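Local coordinates for conserved hypothetical protein NMB0706 (Neisseria meningitidis, PDB 1RV9) that is of unknown function but belongs to the multi-copper polyphenol oxidoreductase (laccase) family (DUF152) and has an alpha-beta-beta-alpha architecture, at residues L141-I150 / L209-V219. Numbering follows the deposited sequence.
Sequences LAGGVLQNTI and LARLILKREGV
Leu-141, Leu-146, Gln-147 and Ile-150 pack against one flank of helix 206-217 in a mostly buried, apolar helix-helix contact on the six-stranded mixed sheet of this alpha-beta-beta-alpha fold. The axes of 145-150 and 209-217 run in roughly the same direction, 10.1 Å apart at a crossing angle of -38°. Leu-141, from the short helix that ends in a Schellman motif at Gly-144, extends CG anti to the backbone N (chi1 -172°), bringing CD1 to 3.8 Å from Ile-213 CD1 and CD2 against Leu-209 CB, where Phe-183 of helix 177-184 touches both leucines. Past the break at Gly-144, in the first turns of helix 145-153, Leu-146 CD1 lies 4.0 Å from Leu-214 CG, and both leucines also rest on Phe-123 of strand 119-125, which ties the helix pair to the sheet. At the far end Ile-150 CD1 touches both Val-219 CG2, 3.5 Å away, and Glu-217 CG at 3.7 Å; Val-219 is brought in by the turn at Gly-218, a second Schellman motif. The outer margin is polar. A bend at the second torsion of Gln-147 turns its amide toward Ile-213, with OE1 3.6 Å from Ile-213 CG2, while Gln-147 CG meets Glu-217 CD at 3.4 Å. Amide and carboxylate planes stand 72° apart, and the two side chains cross nearly at right angles. Gln-147 NE2 approaches the edge of the Arg-216 guanidinium in its plane, 3.5 Å from NH2; two nitrogen donors face each other there, which gives no bond. Cohesion between the helices therefore comes mainly from packed leucine, isoleucine and valine side chains; the Gln-147 and Glu-217 pair adds van der Waals contact, aliphatic carbons of the glutamine against the carboxylate, and no hydrogen bond spans the helices.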
ATOM      1  N   LEU A 141       9.400  -4.708  -0.906  1.00  8.12           N
ATOM      2  CA  LEU A 141       8.807  -5.999  -1.225  1.00  8.52           C
ATOM      3  C   LEU A 141       9.903  -7.062  -1.293  1.00  8.67           C
ATOM      4  O   LEU A 141       9.785  -8.130  -0.686  1.00  9.97           O
ATOM      5  CB  LEU A 141       8.046  -5.917  -2.555  1.00  8.32           C
ATOM      6  CG  LEU A 141       7.212  -7.140  -2.953  1.00  8.21           C
ATOM      7  CD1 LEU A 141       6.166  -7.422  -1.883  1.00  8.28           C
ATOM      8  CD2 LEU A 141       6.545  -6.894  -4.302  1.00  9.77           C
ATOM      9  N   ALA A 142      10.976  -6.763  -2.015  1.00  9.50           N
ATOM     10  CA  ALA A 142      12.080  -7.707  -2.135  1.00  9.86           C
ATOM     11  C   ALA A 142      12.819  -7.833  -0.805  1.00 10.19           C
ATOM     12  O   ALA A 142      13.440  -8.861  -0.525  1.00 11.11           O
ATOM     13  CB  ALA A 142      13.044  -7.252  -3.231  1.00  9.94           C
ATOM     14  N   GLY A 143      12.734  -6.786   0.012  1.00  9.65           N
ATOM     15  CA  GLY A 143      13.412  -6.775   1.299  1.00  9.09           C
ATOM     16  C   GLY A 143      12.721  -7.522   2.426  1.00  8.65           C
ATOM     17  O   GLY A 143      13.353  -7.823   3.445  1.00  9.00           O
ATOM     18  N   GLY A 144      11.429  -7.798   2.259  1.00  7.85           N
ATOM     19  CA  GLY A 144      10.686  -8.533   3.268  1.00  8.10           C
ATOM     20  C   GLY A 144       9.724  -7.735   4.132  1.00  8.62           C
ATOM     21  O   GLY A 144       9.420  -8.143   5.252  1.00  9.71           O
ATOM     22  N   VAL A 145       9.229  -6.607   3.631  1.00  8.30           N
ATOM     23  CA  VAL A 145       8.302  -5.807   4.427  1.00  7.78           C
ATOM     24  C   VAL A 145       7.013  -6.576   4.719  1.00  7.13           C
ATOM     25  O   VAL A 145       6.440  -6.443   5.803  1.00  8.10           O
ATOM     26  CB  VAL A 145       7.961  -4.454   3.735  1.00  7.82           C
ATOM     27  CG1 VAL A 145       7.166  -4.692   2.466  1.00  8.33           C
ATOM     28  CG2 VAL A 145       7.190  -3.552   4.704  1.00  7.68           C
ATOM     29  N   LEU A 146       6.563  -7.396   3.772  1.00  6.63           N
ATOM     30  CA  LEU A 146       5.336  -8.159   3.989  1.00  7.95           C
ATOM     31  C   LEU A 146       5.543  -9.230   5.059  1.00  8.63           C
ATOM     32  O   LEU A 146       4.703  -9.399   5.949  1.00  7.89           O
ATOM     33  CB  LEU A 146       4.849  -8.794   2.683  1.00  8.31           C
ATOM     34  CG  LEU A 146       4.485  -7.806   1.563  1.00  8.14           C
ATOM     35  CD1 LEU A 146       3.794  -8.542   0.430  1.00  8.41           C
ATOM     36  CD2 LEU A 146       3.562  -6.717   2.098  1.00  9.92           C
ATOM     37  N   GLN A 147       6.663  -9.942   4.983  1.00  9.21           N
ATOM     38  CA  GLN A 147       6.957 -10.977   5.970  1.00  9.03           C
ATOM     39  C   GLN A 147       7.048 -10.374   7.369  1.00  9.88           C
ATOM     40  O   GLN A 147       6.552 -10.958   8.332  1.00 10.63           O
ATOM     41  CB  GLN A 147       8.266 -11.706   5.634  1.00  9.00           C
ATOM     42  CG  GLN A 147       8.238 -12.500   4.331  1.00  9.31           C
ATOM     43  CD  GLN A 147       8.732 -11.700   3.142  1.00 11.93           C
ATOM     44  OE1 GLN A 147       8.286 -10.576   2.907  1.00 10.50           O
ATOM     45  NE2 GLN A 147       9.653 -12.279   2.381  1.00 11.41           N
ATOM     46  N   ASN A 148       7.673  -9.204   7.486  1.00  9.12           N
ATOM     47  CA  ASN A 148       7.801  -8.554   8.789  1.00  8.84           C
ATOM     48  C   ASN A 148       6.446  -8.084   9.313  1.00  8.79           C
ATOM     49  O   ASN A 148       6.194  -8.109  10.519  1.00  8.03           O
ATOM     50  CB  ASN A 148       8.762  -7.363   8.715  1.00  9.97           C
ATOM     51  CG  ASN A 148      10.189  -7.783   8.436  1.00 11.77           C
ATOM     52  OD1 ASN A 148      10.546  -8.949   8.610  1.00 13.59           O
ATOM     53  ND2 ASN A 148      11.015  -6.834   8.014  1.00 12.86           N
ATOM     54  N   THR A 149       5.575  -7.650   8.409  1.00  8.64           N
ATOM     55  CA  THR A 149       4.250  -7.192   8.815  1.00  9.06           C
ATOM     56  C   THR A 149       3.444  -8.375   9.341  1.00  8.36           C
ATOM     57  O   THR A 149       2.811  -8.297  10.393  1.00  9.20           O
ATOM     58  CB  THR A 149       3.511  -6.543   7.634  1.00  7.91           C
ATOM     59  OG1 THR A 149       4.255  -5.401   7.189  1.00  7.73           O
ATOM     60  CG2 THR A 149       2.104  -6.101   8.056  1.00  8.56           C
ATOM     61  N   ILE A 150       3.482  -9.476   8.602  1.00  8.63           N
ATOM     62  CA  ILE A 150       2.772 -10.687   8.992  1.00  9.12           C
ATOM     63  C   ILE A 150       3.212 -11.128  10.388  1.00  9.14           C
ATOM     64  O   ILE A 150       2.384 -11.477  11.234  1.00  9.82           O
ATOM     65  CB  ILE A 150       3.048 -11.813   7.966  1.00  7.99           C
ATOM     66  CG1 ILE A 150       2.322 -11.495   6.655  1.00  9.35           C
ATOM     67  CG2 ILE A 150       2.623 -13.165   8.523  1.00 10.06           C
ATOM     68  CD1 ILE A 150       2.782 -12.327   5.476  1.00  9.24           C
ATOM     69  N   LEU A 209       4.174 -10.813  -7.754  1.00 10.71           N
ATOM     70  CA  LEU A 209       5.282 -10.947  -6.818  1.00  9.88           C
ATOM     71  C   LEU A 209       4.733 -10.994  -5.396  1.00 10.78           C
ATOM     72  O   LEU A 209       5.166 -11.804  -4.582  1.00  8.95           O
ATOM     73  CB  LEU A 209       6.262  -9.774  -6.962  1.00 10.61           C
ATOM     74  CG  LEU A 209       7.171  -9.790  -8.198  1.00 10.96           C
ATOM     75  CD1 LEU A 209       7.896  -8.454  -8.325  1.00  9.29           C
ATOM     76  CD2 LEU A 209       8.182 -10.930  -8.083  1.00 11.29           C
ATOM     77  N   ALA A 210       3.775 -10.122  -5.099  1.00  9.23           N
ATOM     78  CA  ALA A 210       3.184 -10.092  -3.768  1.00  9.91           C
ATOM     79  C   ALA A 210       2.439 -11.388  -3.468  1.00 10.47           C
ATOM     80  O   ALA A 210       2.540 -11.917  -2.366  1.00 11.32           O
ATOM     81  CB  ALA A 210       2.244  -8.896  -3.630  1.00 11.11           C
ATOM     82  N   ARG A 211       1.692 -11.898  -4.444  1.00 10.80           N
ATOM     83  CA  ARG A 211       0.952 -13.142  -4.234  1.00 12.29           C
ATOM     84  C   ARG A 211       1.898 -14.297  -3.935  1.00 13.23           C
ATOM     85  O   ARG A 211       1.614 -15.130  -3.075  1.00 13.11           O
ATOM     86  CB  ARG A 211       0.095 -13.485  -5.457  1.00 14.53           C
ATOM     87  CG  ARG A 211      -1.056 -12.529  -5.705  1.00 17.16           C
ATOM     88  CD  ARG A 211      -2.107 -13.140  -6.628  1.00 19.52           C
ATOM     89  NE  ARG A 211      -3.055 -12.137  -7.106  1.00 23.14           N
ATOM     90  CZ  ARG A 211      -2.782 -11.255  -8.062  1.00 24.63           C
ATOM     91  NH1 ARG A 211      -1.590 -11.256  -8.649  1.00 25.90           N
ATOM     92  NH2 ARG A 211      -3.693 -10.360  -8.426  1.00 25.28           N
ATOM     93  N   LEU A 212       3.022 -14.348  -4.646  1.00 13.09           N
ATOM     94  CA  LEU A 212       4.011 -15.404  -4.433  1.00 13.25           C
ATOM     95  C   LEU A 212       4.567 -15.333  -3.016  1.00 12.60           C
ATOM     96  O   LEU A 212       4.629 -16.337  -2.301  1.00 12.50           O
ATOM     97  CB  LEU A 212       5.171 -15.264  -5.425  1.00 14.90           C
ATOM     98  CG  LEU A 212       5.014 -15.811  -6.842  1.00 18.34           C
ATOM     99  CD1 LEU A 212       6.215 -15.402  -7.687  1.00 19.80           C
ATOM    100  CD2 LEU A 212       4.894 -17.330  -6.788  1.00 19.52           C
ATOM    101  N   ILE A 213       4.982 -14.136  -2.618  1.00 11.65           N
ATOM    102  CA  ILE A 213       5.546 -13.917  -1.296  1.00 11.22           C
ATOM    103  C   ILE A 213       4.530 -14.212  -0.193  1.00 11.43           C
ATOM    104  O   ILE A 213       4.844 -14.897   0.782  1.00 10.07           O
ATOM    105  CB  ILE A 213       6.075 -12.465  -1.183  1.00 11.41           C
ATOM    106  CG1 ILE A 213       7.288 -12.302  -2.103  1.00 10.21           C
ATOM    107  CG2 ILE A 213       6.441 -12.135   0.259  1.00 11.80           C
ATOM    108  CD1 ILE A 213       7.743 -10.865  -2.295  1.00  9.79           C
ATOM    109  N   LEU A 214       3.313 -13.704  -0.351  1.00 11.28           N
ATOM    110  CA  LEU A 214       2.270 -13.932   0.644  1.00 11.15           C
ATOM    111  C   LEU A 214       1.923 -15.414   0.754  1.00 13.00           C
ATOM    112  O   LEU A 214       1.772 -15.939   1.859  1.00 12.43           O
ATOM    113  CB  LEU A 214       1.019 -13.128   0.289  1.00 11.42           C
ATOM    114  CG  LEU A 214       1.154 -11.611   0.434  1.00 11.22           C
ATOM    115  CD1 LEU A 214       0.016 -10.921  -0.303  1.00 10.23           C
ATOM    116  CD2 LEU A 214       1.161 -11.236   1.914  1.00 10.74           C
ATOM    117  N   LYS A 215       1.792 -16.081  -0.389  1.00 13.36           N
ATOM    118  CA  LYS A 215       1.471 -17.501  -0.400  1.00 16.41           C
ATOM    119  C   LYS A 215       2.569 -18.315   0.256  1.00 16.50           C
ATOM    120  O   LYS A 215       2.296 -19.222   1.040  1.00 16.10           O
ATOM    121  CB  LYS A 215       1.252 -17.995  -1.836  1.00 19.47           C
ATOM    122  CG  LYS A 215      -0.180 -17.847  -2.345  1.00 25.25           C
ATOM    123  CD  LYS A 215      -1.120 -17.362  -1.245  1.00 28.26           C
ATOM    124  CE  LYS A 215      -2.524 -17.909  -1.411  1.00 30.58           C
ATOM    125  NZ  LYS A 215      -3.409 -17.444  -0.307  1.00 31.76           N
ATOM    126  N   ARG A 216       3.816 -17.990  -0.064  1.00 15.38           N
ATOM    127  CA  ARG A 216       4.942 -18.708   0.508  1.00 15.85           C
ATOM    128  C   ARG A 216       5.000 -18.534   2.021  1.00 15.37           C
ATOM    129  O   ARG A 216       5.468 -19.419   2.739  1.00 15.74           O
ATOM    130  CB  ARG A 216       6.258 -18.225  -0.110  1.00 16.38           C
ATOM    131  CG  ARG A 216       7.476 -18.924   0.472  1.00 19.47           C
ATOM    132  CD  ARG A 216       8.779 -18.397  -0.095  1.00 21.46           C
ATOM    133  NE  ARG A 216       9.029 -17.008   0.277  1.00 22.01           N
ATOM    134  CZ  ARG A 216      10.181 -16.381   0.062  1.00 22.69           C
ATOM    135  NH1 ARG A 216      11.186 -17.025  -0.522  1.00 23.22           N
ATOM    136  NH2 ARG A 216      10.329 -15.114   0.424  1.00 24.72           N
ATOM    137  N   GLU A 217       4.514 -17.396   2.507  1.00 13.48           N
ATOM    138  CA  GLU A 217       4.537 -17.117   3.934  1.00 12.82           C
ATOM    139  C   GLU A 217       3.407 -17.837   4.670  1.00 11.87           C
ATOM    140  O   GLU A 217       3.474 -18.024   5.884  1.00 13.72           O
ATOM    141  CB  GLU A 217       4.457 -15.604   4.165  1.00 13.35           C
ATOM    142  CG  GLU A 217       5.227 -15.107   5.374  1.00 15.01           C
ATOM    143  CD  GLU A 217       6.725 -15.421   5.328  1.00 12.40           C
ATOM    144  OE1 GLU A 217       7.241 -15.896   4.290  1.00 13.56           O
ATOM    145  OE2 GLU A 217       7.392 -15.174   6.349  1.00 14.49           O
ATOM    146  N   GLY A 218       2.375 -18.238   3.934  1.00 12.92           N
ATOM    147  CA  GLY A 218       1.269 -18.955   4.547  1.00 12.43           C
ATOM    148  C   GLY A 218      -0.038 -18.199   4.662  1.00 13.42           C
ATOM    149  O   GLY A 218      -0.990 -18.696   5.261  1.00 14.00           O
ATOM    150  N   VAL A 219      -0.098 -16.999   4.095  1.00 12.96           N
ATOM    151  CA  VAL A 219      -1.321 -16.209   4.159  1.00 13.17           C
ATOM    152  C   VAL A 219      -2.477 -16.967   3.501  1.00 14.34           C
ATOM    153  O   VAL A 219      -2.370 -17.415   2.358  1.00 14.54           O
ATOM    154  CB  VAL A 219      -1.114 -14.832   3.488  1.00 11.09           C
ATOM    155  CG1 VAL A 219      -2.430 -14.075   3.413  1.00 12.11           C
ATOM    156  CG2 VAL A 219      -0.095 -14.032   4.295  1.00 12.41           C
TER